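Local coordinates for protein putative oxidoreductase (Pseudomonas putida, PDB 3L6D) that probably binds NADP and acts as an oxidoreductase, with a Rossmann-type nucleotide-binding domain followed by a helical domain related to that of NADPH-dependent reductive aminases, at residues F190-G195 / T263-A268; Q233-D238 / T289-A294; H54-E57 / A61-S64. All coordinates share one frame; numbering follows the deposited sequence.

Interaction 1: F190-G195 / T263-A268; sequences FFEAVG and TPVFDA
This is a buried carboxylate-to-helix-end contact: E192, on the long helix 169-199, grips the N terminus of helix 264-281 in the C-terminal helical domain. Its two carboxylate oxygens take one backbone N-H each. OE1 of E192 accepts from N of V265 at 2.8 Å, with an N-H...O angle of 152°. OE2 of E192 accepts from N of F266 at 2.8 Å and is met almost as straight. Both oxygens use their syn lone pairs, so the carboxylate is held as a fork and its rotation about the last bond is fixed. The chain of E192 gets there by stretching straight out from its helix, with CG anti to the backbone N (chi1 179°) and the next bond extended too. The last torsion then turns the carboxylate so that both oxygens face the helix end.

T263 holds the N-cap position, but its own side chain makes no capping bond. The E192 carboxylate instead accepts two backbone N-H groups in the first turn of helix 264-281. The contact joins two helices of an all-helical domain, and the axes of the short helical segments pass 9.9 Å apart at a crossing angle of -115°. The helix dipole would probably help to stabilise a negative charge on E192.

Around the fork the packing is close. The E192 side chain crosses that of T263 at about a right angle, and OE2 of E192 lies 3.4 Å from CB of T263. CD of P264 is 3.3 Å from OE1 of E192, whereas the proline nitrogen has no hydrogen to offer. V265 sets CB beside the same oxygen. F266 starts toward E192, but its ring leads away to F249, I252 and A253 of helix 242-259. F293 of the second subunit packs on E192.

Interaction 2: Q233-D238 / T289-A294; sequences QDFKGD and TTKSFA
K291 lies over one face of the F235 ring, and this is the one residue pair within 4.5 Å across the segments. CD of K291 sits 3.5 Å above the ring plane of F235, displaced toward the rim, and 3.6 Å from CZ of F235. This is a CH-pi contact, 19° off the ring normal. The ammonium group follows the methylene over the same ring: NZ of K291 is 4.2 Å from the ring centroid of F235 and 28° off the normal, a cation-pi interaction. The side chain bends at chi3 (67°), which folds its end back over the ring. No direct hydrogen bond joins the two segments.

The ammonium group has polar partners as well. It hydrogen-bonds OE1 of Q284 and donates to a water, with NZ of K291 3.0 Å from the water oxygen. The water in turn donates a weak bond to OE1 of Q233, completing a bridge between the segments. CD of Q233 lies at the edge of the F235 ring, in its plane.

Further out, each segment is braced by its own turns. On one side, OD2 of D234 accepts from N of K236 at 3.1 Å, an Asx turn. The donor comes from above the carboxylate plane. On the other side, O of T289 is held by two donors of S292, its backbone N and its OG, the latter at 2.7 Å. T289 and T290 also meet F191 of the second subunit.

The segment 233-238 is the connection from helix 204-232 to helix 242-259, while 289-294 belongs to the tail after helix 264-281. F235 also packs on L230 of helix 204-232. The tail lies against helix 264-281 through K291 on Y281 and F293 on V272.

Interaction 3: H54-E57 / A61-S64; sequences HLCE and AALS
C56 packs on A61 and A62 where the edge strand 54-55 of the Rossmann-type sheet gives way to helix 59-65. The contact is the inside of a short strand-to-helix turn in the domain that probably binds NADP. Backbone bonds of H54 and C56 to the neighbouring strand 35-38 hold the first segment in place.

The second segment begins with A61, whose methyl group points toward the strand end. CB of A61 meets CB of C56 at 4.1 Å, a plain apolar contact. The same methyl touches the aliphatic part of E57, with CG of E57 4.3 Å from CB of A61.

A62 comes next and takes the sulfur against its backbone as well as its methyl. Its carbonyl oxygen accepts a hydrogen bond from OG of S13, on strand 12-15, which ties the helix to the sheet.

CB of L63 points away from the strand end, and its side chain packs on V88, A91 and L92 of helix 88-92. S64 ends the segment, touching A91 of the same helix.

The sulfur of C56 stands beside the backbone N and anti to the carbonyl carbon (chi1 -62°). That rotamer sets SG of C56 3.6 Å from CA of A62 and 3.9 Å from CB of A62, while the edge of the H54 imidazole faces SG in the ring plane.

From the N terminus, interaction 3 comes first. It closes a tight local turn in the nucleotide-binding domain, joining an edge strand to the helix that follows. The chain then completes that domain and enters helix 169-199. Interaction 1 closes a long, mostly helical loop from this helix to the start of helix 264-281. Interaction 2 opens inside that loop and closes beyond it, so the two cross. It ties the connection between helices 204-232 and 242-259 to the tail after helix 264-281. Their centres lie about 24 Å apart, and both touch the second subunit. Interaction 3 sits across the chain's centre, about 49 Å from interaction 1 and about 54 Å from interaction 2, centre to centre.

Interaction 1: F190-G195 / T263-A268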
loop_
_atom_site.group_PDB
_atom_site.type_symbol
_atom_site.label_atom_id
_atom_site.label_comp_id
_atom_site.label_asym_id
_atom_site.label_seq_id
_atom_site.Cartn_x
_atom_site.Cartn_y
_atom_site.Cartn_z
ATOM N N PHE B 190 -2.778 2.122 -7.186
ATOM C CA PHE B 190 -4.119 1.604 -7.055
ATOM C C PHE B 190 -5.054 2.192 -8.123
ATOM O O PHE B 190 -5.777 1.440 -8.780
ATOM C CB PHE B 190 -4.645 1.796 -5.617
ATOM C CG PHE B 190 -6.013 1.242 -5.397
ATOM C CD1 PHE B 190 -6.190 -0.096 -5.051
ATOM C CD2 PHE B 190 -7.148 2.069 -5.530
ATOM C CE1 PHE B 190 -7.470 -0.618 -4.860
ATOM C CE2 PHE B 190 -8.445 1.555 -5.331
ATOM C CZ PHE B 190 -8.606 0.206 -5.002
ATOM N N PHE B 191 -5.038 3.527 -8.306
ATOM C CA PHE B 191 -5.816 4.177 -9.368
ATOM C C PHE B 191 -5.500 3.611 -10.732
ATOM O O PHE B 191 -6.417 3.342 -11.517
ATOM C CB PHE B 191 -5.689 5.733 -9.344
ATOM C CG PHE B 191 -5.986 6.340 -8.015
ATOM C CD1 PHE B 191 -6.979 5.807 -7.191
ATOM C CD2 PHE B 191 -5.265 7.447 -7.559
ATOM C CE1 PHE B 191 -7.253 6.368 -5.940
ATOM C CE2 PHE B 191 -5.535 8.015 -6.311
ATOM C CZ PHE B 191 -6.530 7.484 -5.504
ATOM N N GLU B 192 -4.213 3.413 -11.009
ATOM C CA GLU B 192 -3.775 2.862 -12.300
ATOM C C GLU B 192 -4.325 1.428 -12.557
ATOM O O GLU B 192 -4.775 1.122 -13.657
ATOM C CB GLU B 192 -2.231 2.937 -12.452
ATOM C CG GLU B 192 -1.680 2.346 -13.773
ATOM C CD GLU B 192 -0.160 2.422 -13.923
ATOM O OE1 GLU B 192 0.356 3.478 -14.368
ATOM O OE2 GLU B 192 0.524 1.418 -13.648
ATOM N N ALA B 193 -4.293 0.575 -11.530
ATOM C CA ALA B 193 -4.719 -0.825 -11.671
ATOM C C ALA B 193 -6.219 -0.900 -11.826
ATOM O O ALA B 193 -6.718 -1.620 -12.700
ATOM C CB ALA B 193 -4.235 -1.676 -10.484
ATOM N N VAL B 194 -6.936 -0.122 -11.023
ATOM C CA VAL B 194 -8.395 0.000 -11.174
ATOM C C VAL B 194 -8.806 0.516 -12.579
ATOM O O VAL B 194 -9.703 -0.034 -13.238
ATOM C CB VAL B 194 -9.002 0.880 -10.047
ATOM C CG1 VAL B 194 -10.471 1.215 -10.345
ATOM C CG2 VAL B 194 -8.926 0.146 -8.715
ATOM N N GLY B 195 -8.130 1.569 -13.034
ATOM C CA GLY B 195 -8.373 2.111 -14.367
ATOM C C GLY B 195 -8.083 1.074 -15.429
ATOM O O GLY B 195 -8.811 0.975 -16.416
ATOM N N THR B 263 -0.057 2.139 -18.654
ATOM C CA THR B 263 0.331 1.914 -17.268
ATOM C C THR B 263 1.749 2.383 -17.074
ATOM O O THR B 263 2.644 1.572 -16.897
ATOM C CB THR B 263 0.254 0.429 -16.889
ATOM O OG1 THR B 263 1.145 -0.305 -17.737
ATOM C CG2 THR B 263 -1.157 -0.100 -17.042
ATOM N N PRO B 264 1.967 3.704 -17.091
ATOM C CA PRO B 264 3.331 4.189 -16.924
ATOM C C PRO B 264 3.948 3.844 -15.575
ATOM O O PRO B 264 5.161 3.658 -15.512
ATOM C CB PRO B 264 3.175 5.708 -17.038
ATOM C CG PRO B 264 1.744 5.959 -16.642
ATOM C CD PRO B 264 1.015 4.820 -17.267
ATOM N N VAL B 265 3.135 3.793 -14.511
ATOM C CA VAL B 265 3.672 3.503 -13.166
ATOM C C VAL B 265 4.159 2.072 -13.153
ATOM O O VAL B 265 5.311 1.799 -12.790
ATOM C CB VAL B 265 2.661 3.773 -12.021
ATOM C CG1 VAL B 265 3.328 3.535 -10.659
ATOM C CG2 VAL B 265 2.133 5.199 -12.088
ATOM N N PHE B 266 3.306 1.145 -13.603
ATOM C CA PHE B 266 3.768 -0.257 -13.695
ATOM C C PHE B 266 4.963 -0.484 -14.614
ATOM O O PHE B 266 5.847 -1.287 -14.305
ATOM C CB PHE B 266 2.642 -1.258 -14.023
ATOM C CG PHE B 266 3.004 -2.655 -13.656
ATOM C CD1 PHE B 266 3.067 -3.042 -12.299
ATOM C CD2 PHE B 266 3.394 -3.567 -14.621
ATOM C CE1 PHE B 266 3.444 -4.330 -11.944
ATOM C CE2 PHE B 266 3.773 -4.852 -14.261
ATOM C CZ PHE B 266 3.790 -5.237 -12.923
ATOM N N ASP B 267 5.011 0.250 -15.720
ATOM C CA ASP B 267 6.173 0.176 -16.614
ATOM C C ASP B 267 7.435 0.565 -15.845
ATOM O O ASP B 267 8.498 -0.025 -16.042
ATOM C CB ASP B 267 5.999 1.140 -17.788
ATOM C CG ASP B 267 4.950 0.666 -18.798
ATOM O OD1 ASP B 267 4.528 -0.503 -18.725
ATOM O OD2 ASP B 267 4.560 1.470 -19.675
ATOM N N ALA B 268 7.306 1.580 -14.985
ATOM C CA ALA B 268 8.458 2.106 -14.271
ATOM C C ALA B 268 8.906 1.061 -13.246
ATOM O O ALA B 268 10.104 0.820 -13.058
ATOM C CB ALA B 268 8.105 3.424 -13.600
#

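Interaction 2: Q233-D238 / T289-A294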
loop_
_atom_site.group_PDB
_atom_site.type_symbol
_atom_site.label_atom_id
_atom_site.label_comp_id
_atom_site.label_asym_id
_atom_site.label_seq_id
_atom_site.Cartn_x
_atom_site.Cartn_y
_atom_site.Cartn_z
ATOM N N GLN B 233 19.307 -7.339 7.242
ATOM C CA GLN B 233 20.149 -7.428 6.079
ATOM C C GLN B 233 20.193 -8.843 5.515
ATOM O O GLN B 233 21.204 -9.279 5.015
ATOM C CB GLN B 233 21.556 -6.933 6.369
ATOM C CG GLN B 233 21.724 -5.431 6.390
ATOM C CD GLN B 233 21.623 -4.791 5.042
ATOM O OE1 GLN B 233 22.518 -4.907 4.229
ATOM N NE2 GLN B 233 20.521 -4.088 4.800
ATOM N N ASP B 234 19.079 -9.540 5.575
ATOM C CA ASP B 234 19.006 -10.874 5.064
ATOM C C ASP B 234 18.282 -10.884 3.749
ATOM O O ASP B 234 17.098 -10.766 3.699
ATOM C CB ASP B 234 18.247 -11.724 6.046
ATOM C CG ASP B 234 18.031 -13.092 5.555
ATOM O OD1 ASP B 234 17.246 -13.812 6.159
ATOM O OD2 ASP B 234 18.636 -13.446 4.550
ATOM N N PHE B 235 19.016 -11.081 2.688
ATOM C CA PHE B 235 18.465 -11.026 1.354
ATOM C C PHE B 235 18.487 -12.394 0.660
ATOM O O PHE B 235 18.444 -12.477 -0.582
ATOM C CB PHE B 235 19.201 -9.967 0.524
ATOM C CG PHE B 235 19.053 -8.572 1.070
ATOM C CD1 PHE B 235 17.903 -7.808 0.779
ATOM C CD2 PHE B 235 20.036 -8.027 1.893
ATOM C CE1 PHE B 235 17.748 -6.519 1.284
ATOM C CE2 PHE B 235 19.896 -6.733 2.407
ATOM C CZ PHE B 235 18.741 -5.972 2.100
ATOM N N LYS B 236 18.521 -13.458 1.463
ATOM C CA LYS B 236 18.602 -14.818 0.917
ATOM C C LYS B 236 17.371 -15.065 0.063
ATOM O O LYS B 236 16.243 -14.790 0.490
ATOM C CB LYS B 236 18.716 -15.875 2.019
ATOM C CG LYS B 236 19.987 -15.806 2.866
ATOM C CD LYS B 236 19.785 -16.534 4.218
ATOM C CE LYS B 236 20.932 -16.286 5.214
ATOM N NZ LYS B 236 20.648 -16.868 6.575
ATOM N N GLY B 237 17.584 -15.645 -1.111
ATOM C CA GLY B 237 16.537 -15.848 -2.081
ATOM C C GLY B 237 15.729 -17.080 -1.799
ATOM O O GLY B 237 15.182 -17.710 -2.677
ATOM N N ASP B 238 15.617 -17.409 -0.531
ATOM C CA ASP B 238 14.844 -18.554 -0.178
ATOM C C ASP B 238 13.398 -18.446 -0.539
ATOM O O ASP B 238 12.819 -19.418 -0.942
ATOM C CB ASP B 238 15.022 -18.961 1.290
ATOM C CG ASP B 238 14.659 -17.865 2.278
ATOM O OD1 ASP B 238 15.483 -16.972 2.509
ATOM O OD2 ASP B 238 13.569 -17.930 2.880
ATOM N N THR B 289 15.758 -5.113 -4.124
ATOM C CA THR B 289 15.441 -3.999 -5.018
ATOM C C THR B 289 15.871 -2.682 -4.359
ATOM O O THR B 289 16.393 -1.782 -5.023
ATOM C CB THR B 289 13.937 -3.951 -5.368
ATOM O OG1 THR B 289 13.555 -5.169 -6.015
ATOM C CG2 THR B 289 13.625 -2.779 -6.326
ATOM N N THR B 290 15.632 -2.573 -3.048
ATOM C CA THR B 290 16.095 -1.442 -2.262
ATOM C C THR B 290 17.563 -1.058 -2.505
ATOM O O THR B 290 17.880 0.142 -2.718
ATOM C CB THR B 290 15.838 -1.707 -0.748
ATOM O OG1 THR B 290 14.426 -1.963 -0.572
ATOM C CG2 THR B 290 16.195 -0.497 0.064
ATOM N N LYS B 291 18.453 -2.051 -2.456
ATOM C CA LYS B 291 19.896 -1.825 -2.629
ATOM C C LYS B 291 20.285 -1.303 -4.017
ATOM O O LYS B 291 21.319 -0.640 -4.147
ATOM C CB LYS B 291 20.696 -3.101 -2.323
ATOM C CG LYS B 291 20.782 -3.473 -0.836
ATOM C CD LYS B 291 20.886 -4.998 -0.604
ATOM C CE LYS B 291 22.173 -5.610 -1.094
ATOM N NZ LYS B 291 22.129 -7.110 -1.094
ATOM N N SER B 292 19.458 -1.565 -5.029
ATOM C CA SER B 292 19.740 -1.148 -6.407
ATOM C C SER B 292 19.705 0.372 -6.561
ATOM O O SER B 292 20.247 0.932 -7.531
ATOM C CB SER B 292 18.801 -1.843 -7.414
ATOM O OG SER B 292 17.491 -1.283 -7.463
ATOM N N PHE B 293 19.102 1.048 -5.584
ATOM C CA PHE B 293 19.106 2.507 -5.591
ATOM C C PHE B 293 20.365 3.137 -4.990
ATOM O O PHE B 293 20.568 4.359 -5.090
ATOM C CB PHE B 293 17.848 3.036 -4.908
ATOM C CG PHE B 293 16.585 2.666 -5.631
ATOM C CD1 PHE B 293 15.841 1.567 -5.243
ATOM C CD2 PHE B 293 16.142 3.433 -6.712
ATOM C CE1 PHE B 293 14.679 1.227 -5.917
ATOM C CE2 PHE B 293 14.980 3.099 -7.406
ATOM C CZ PHE B 293 14.240 2.000 -7.003
ATOM N N ALA B 294 21.203 2.314 -4.363
ATOM C CA ALA B 294 22.334 2.826 -3.579
ATOM C C ALA B 294 23.381 3.518 -4.446
ATOM O O ALA B 294 23.565 3.151 -5.610
ATOM C CB ALA B 294 22.965 1.714 -2.767
HETATM O O HOH W 1 23.264 -6.976 1.704
#

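Interaction 3: H54-E57 / A61-S64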
loop_
_atom_site.group_PDB
_atom_site.type_symbol
_atom_site.label_atom_id
_atom_site.label_comp_id
_atom_site.label_asym_id
_atom_site.label_seq_id
_atom_site.Cartn_x
_atom_site.Cartn_y
_atom_site.Cartn_z
ATOM N N HIS B 54 -12.021 31.906 21.499
ATOM C CA HIS B 54 -11.956 33.334 21.841
ATOM C C HIS B 54 -11.348 34.030 20.626
ATOM O O HIS B 54 -10.249 33.683 20.215
ATOM C CB HIS B 54 -11.023 33.557 23.027
ATOM C CG HIS B 54 -10.738 35.001 23.304
ATOM N ND1 HIS B 54 -11.600 35.805 24.024
ATOM C CD2 HIS B 54 -9.695 35.790 22.948
ATOM C CE1 HIS B 54 -11.100 37.028 24.100
ATOM N NE2 HIS B 54 -9.948 37.048 23.450
ATOM N N LEU B 55 -12.056 34.994 20.058
ATOM C CA LEU B 55 -11.521 35.773 18.940
ATOM C C LEU B 55 -10.631 36.899 19.476
ATOM O O LEU B 55 -11.067 37.715 20.327
ATOM C CB LEU B 55 -12.696 36.375 18.130
ATOM C CG LEU B 55 -12.330 37.256 16.944
ATOM C CD1 LEU B 55 -11.497 36.459 15.925
ATOM C CD2 LEU B 55 -13.643 37.859 16.332
ATOM N N CYS B 56 -9.402 36.960 18.983
ATOM C CA CYS B 56 -8.448 37.985 19.407
ATOM C C CYS B 56 -8.456 39.113 18.390
ATOM O O CYS B 56 -8.742 38.906 17.217
ATOM C CB CYS B 56 -7.010 37.431 19.479
ATOM S SG CYS B 56 -6.739 36.080 20.661
ATOM N N GLU B 57 -8.077 40.293 18.843
ATOM C CA GLU B 57 -8.107 41.483 17.980
ATOM C C GLU B 57 -6.929 41.545 16.981
ATOM O O GLU B 57 -6.997 42.245 15.946
ATOM C CB GLU B 57 -8.181 42.743 18.850
ATOM C CG GLU B 57 -6.908 43.088 19.638
ATOM C CD GLU B 57 -7.079 44.347 20.499
ATOM O OE1 GLU B 57 -8.120 45.023 20.377
ATOM O OE2 GLU B 57 -6.160 44.648 21.307
ATOM N N ALA B 61 -2.019 39.812 20.025
ATOM C CA ALA B 61 -2.877 39.358 21.119
ATOM C C ALA B 61 -2.994 37.816 21.189
ATOM O O ALA B 61 -2.992 37.235 22.268
ATOM C CB ALA B 61 -4.283 40.012 21.020
ATOM N N ALA B 62 -3.125 37.191 20.038
ATOM C CA ALA B 62 -3.204 35.724 19.935
ATOM C C ALA B 62 -1.894 35.057 20.431
ATOM O O ALA B 62 -1.924 34.053 21.171
ATOM C CB ALA B 62 -3.508 35.336 18.515
ATOM N N LEU B 63 -0.748 35.651 20.057
ATOM C CA LEU B 63 0.554 35.174 20.534
ATOM C C LEU B 63 0.691 35.269 22.033
ATOM O O LEU B 63 1.203 34.325 22.671
ATOM C CB LEU B 63 1.719 35.917 19.844
ATOM C CG LEU B 63 1.844 35.578 18.362
ATOM C CD1 LEU B 63 2.870 36.543 17.689
ATOM C CD2 LEU B 63 2.277 34.106 18.203
ATOM N N SER B 64 0.186 36.378 22.599
ATOM C CA SER B 64 0.308 36.643 24.021
ATOM C C SER B 64 -0.622 35.748 24.815
ATOM O O SER B 64 -0.322 35.374 25.958
ATOM C CB SER B 64 0.039 38.142 24.331
ATOM O OG SER B 64 1.073 38.951 23.762
#